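Local coordinates for protein Amy13K (Eubacterium rectale DSM 17629, PDB 6B3P) that probably binds starch through two family 26 carbohydrate-binding modules, which take up maltoheptaose, in a surface-attached alpha-amylase of a gut bacterium, at residues I105-A109 against L148-D152. Residues are numbered along the deposited sequence; the frame is centred on the assembly and turned at random.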
ATOM      1  N   ILE A 105       4.725   5.192   4.404  1.00 36.06           N
ATOM      2  CA  ILE A 105       4.219   6.547   4.211  1.00 39.46           C
ATOM      3  C   ILE A 105       5.332   7.475   3.737  1.00 34.22           C
ATOM      4  O   ILE A 105       6.362   7.617   4.400  1.00 36.93           O
ATOM      5  CB  ILE A 105       3.597   7.107   5.504  1.00 36.18           C
ATOM      6  CG1 ILE A 105       2.548   6.138   6.056  1.00 34.50           C
ATOM      7  CG2 ILE A 105       2.958   8.467   5.240  1.00 37.37           C
ATOM      8  CD1 ILE A 105       2.098   6.447   7.471  1.00 36.16           C
ATOM      9  N   HIS A 106       5.108   8.099   2.584  1.00 32.73           N
ATOM     10  CA  HIS A 106       6.060   9.033   1.997  1.00 39.71           C
ATOM     11  C   HIS A 106       5.633  10.470   2.273  1.00 37.53           C
ATOM     12  O   HIS A 106       4.472  10.824   2.063  1.00 36.79           O
ATOM     13  CB  HIS A 106       6.173   8.812   0.486  1.00 41.51           C
ATOM     14  CG  HIS A 106       6.463   7.395   0.100  1.00 45.48           C
ATOM     15  ND1 HIS A 106       7.658   6.773   0.394  1.00 40.04           N
ATOM     16  CD2 HIS A 106       5.719   6.480  -0.565  1.00 36.27           C
ATOM     17  CE1 HIS A 106       7.635   5.536  -0.069  1.00 43.59           C
ATOM     18  NE2 HIS A 106       6.468   5.334  -0.657  1.00 40.46           N
ATOM     19  N   TYR A 107       6.567  11.290   2.745  1.00 39.33           N
ATOM     20  CA  TYR A 107       6.296  12.707   2.969  1.00 43.95           C
ATOM     21  C   TYR A 107       7.211  13.601   2.144  1.00 42.07           C
ATOM     22  O   TYR A 107       8.430  13.430   2.139  1.00 42.08           O
ATOM     23  CB  TYR A 107       6.444  13.066   4.443  1.00 46.77           C
ATOM     24  CG  TYR A 107       6.147  14.520   4.713  1.00 46.57           C
ATOM     25  CD1 TYR A 107       4.871  15.032   4.514  1.00 43.58           C
ATOM     26  CD2 TYR A 107       7.140  15.385   5.154  1.00 47.42           C
ATOM     27  CE1 TYR A 107       4.589  16.363   4.751  1.00 44.23           C
ATOM     28  CE2 TYR A 107       6.868  16.719   5.394  1.00 47.51           C
ATOM     29  CZ  TYR A 107       5.592  17.202   5.191  1.00 49.18           C
ATOM     30  OH  TYR A 107       5.317  18.528   5.430  1.00 52.40           O
ATOM     31  N   LEU A 108       6.606  14.567   1.462  1.00 46.60           N
ATOM     32  CA  LEU A 108       7.341  15.533   0.660  1.00 50.25           C
ATOM     33  C   LEU A 108       7.704  16.759   1.488  1.00 47.62           C
ATOM     34  O   LEU A 108       6.865  17.629   1.721  1.00 43.60           O
ATOM     35  CB  LEU A 108       6.515  15.956  -0.551  1.00 50.79           C
ATOM     36  CG  LEU A 108       7.117  17.043  -1.441  1.00 48.77           C
ATOM     37  CD1 LEU A 108       8.430  16.583  -2.043  1.00 48.66           C
ATOM     38  CD2 LEU A 108       6.128  17.412  -2.526  1.00 42.28           C
ATOM     39  N   ALA A 109       8.956  16.826   1.925  1.00 49.20           N
ATOM     40  CA  ALA A 109       9.428  17.965   2.700  1.00 53.47           C
ATOM     41  C   ALA A 109       9.810  19.120   1.781  1.00 58.33           C
ATOM     42  O   ALA A 109      10.637  18.964   0.880  1.00 57.77           O
ATOM     43  CB  ALA A 109      10.609  17.566   3.564  1.00 53.86           C
ATOM     44  N   LEU A 148      13.535  13.014  -5.054  1.00 75.41           N
ATOM     45  CA  LEU A 148      14.058  14.234  -4.454  1.00 71.40           C
ATOM     46  C   LEU A 148      13.021  14.971  -3.611  1.00 71.68           C
ATOM     47  O   LEU A 148      11.943  15.321  -4.095  1.00 68.64           O
ATOM     48  CB  LEU A 148      14.589  15.166  -5.548  1.00 74.01           C
ATOM     49  CG  LEU A 148      15.207  16.484  -5.082  1.00 78.47           C
ATOM     50  CD1 LEU A 148      16.595  16.250  -4.509  1.00 66.60           C
ATOM     51  CD2 LEU A 148      15.256  17.482  -6.225  1.00 77.13           C
ATOM     52  N   GLY A 149      13.363  15.204  -2.348  1.00 63.83           N
ATOM     53  CA  GLY A 149      12.532  15.988  -1.451  1.00 68.30           C
ATOM     54  C   GLY A 149      11.582  15.142  -0.626  1.00 63.95           C
ATOM     55  O   GLY A 149      10.929  15.651   0.284  1.00 58.42           O
ATOM     56  N   TRP A 150      11.507  13.853  -0.942  1.00 68.29           N
ATOM     57  CA  TRP A 150      10.632  12.937  -0.217  1.00 59.87           C
ATOM     58  C   TRP A 150      11.371  12.233   0.915  1.00 55.99           C
ATOM     59  O   TRP A 150      12.570  11.970   0.817  1.00 57.31           O
ATOM     60  CB  TRP A 150      10.041  11.895  -1.166  1.00 54.03           C
ATOM     61  CG  TRP A 150       9.049  12.449  -2.142  1.00 49.91           C
ATOM     62  CD1 TRP A 150       9.311  12.942  -3.385  1.00 53.21           C
ATOM     63  CD2 TRP A 150       7.632  12.559  -1.957  1.00 46.31           C
ATOM     64  NE1 TRP A 150       8.146  13.354  -3.988  1.00 52.05           N
ATOM     65  CE2 TRP A 150       7.101  13.129  -3.131  1.00 44.79           C
ATOM     66  CE3 TRP A 150       6.760  12.232  -0.913  1.00 39.38           C
ATOM     67  CZ2 TRP A 150       5.741  13.380  -3.291  1.00 46.65           C
ATOM     68  CZ3 TRP A 150       5.410  12.482  -1.074  1.00 42.68           C
ATOM     69  CH2 TRP A 150       4.914  13.049  -2.253  1.00 44.50           C
ATOM     70  N   TYR A 151      10.641  11.935   1.987  1.00 56.14           N
ATOM     71  CA  TYR A 151      11.163  11.143   3.094  1.00 53.97           C
ATOM     72  C   TYR A 151      10.211   9.988   3.366  1.00 47.00           C
ATOM     73  O   TYR A 151       9.012  10.092   3.105  1.00 44.26           O
ATOM     74  CB  TYR A 151      11.345  11.998   4.347  1.00 53.78           C
ATOM     75  CG  TYR A 151      12.434  13.038   4.221  1.00 58.62           C
ATOM     76  CD1 TYR A 151      12.244  14.181   3.455  1.00 54.81           C
ATOM     77  CD2 TYR A 151      13.650  12.882   4.873  1.00 57.49           C
ATOM     78  CE1 TYR A 151      13.235  15.135   3.335  1.00 57.55           C
ATOM     79  CE2 TYR A 151      14.649  13.833   4.761  1.00 63.09           C
ATOM     80  CZ  TYR A 151      14.435  14.957   3.991  1.00 63.32           C
ATOM     81  OH  TYR A 151      15.425  15.903   3.878  1.00 66.52           O
ATOM     82  N   ASP A 152      10.747   8.894   3.896  1.00 44.95           N
ATOM     83  CA  ASP A 152       9.969   7.677   4.094  1.00 44.60           C
ATOM     84  C   ASP A 152       9.921   7.251   5.555  1.00 44.44           C
ATOM     85  O   ASP A 152      10.884   7.432   6.300  1.00 43.43           O
ATOM     86  CB  ASP A 152      10.552   6.533   3.260  1.00 44.67           C
ATOM     87  CG  ASP A 152      10.769   6.917   1.813  1.00 53.77           C
ATOM     88  OD1 ASP A 152       9.904   7.613   1.241  1.00 54.26           O
ATOM     89  OD2 ASP A 152      11.810   6.523   1.246  1.00 64.24           O
TER
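Leu108 lies on one face of the Trp150 indole, its CB 3.5 Å from the centroid of the six-membered ring and almost on the ring normal, a CH-pi contact. The indole reaches across the neighbouring strand because CG stands anti to the carbonyl carbon (chi1 -69°), which brings the edge of the benzo ring against the backbone of His106 and Tyr107. Were Trp150 an alanine, Leu108 CB would probably lose its aromatic cover and a gap open beside His106 CB, which lies 3.7 Å from Trp150 CE3. On the same side of the sheet, Asp152 OD1 sits at the edge of the imidazole and accepts a short bond from His106 ND1, 2.5 Å long. The oxygen is near the ring plane, yet the nitrogen meets it from above the carboxylate, the two planes standing 79° apart. His106 NE2 is hydrogen-bonded to Glu188 OE2, and Asp152 OD2 to Asn144 ND2, so both groups are fixed at two ends. On the reverse side, Ala109 CB packs 3.6 Å from CE1 of the Tyr151 ring. Tyr107 and Tyr151 form an antiparallel hydrogen-bonded pair, with N to O distances of 2.7 Å each way, and a further backbone hydrogen bond runs from Ala109 N to Gly149 O (2.8 Å), just past the strand end. Strand 150-157 is thus joined to strand 101-108, which pairs on its other flank with strand 188-192, within the second starch-binding module. Trp208 meets both Trp150 and His106, while Tyr107 stacks on Phe167 of strand 163-168, bridging the two sheets of this beta-sandwich.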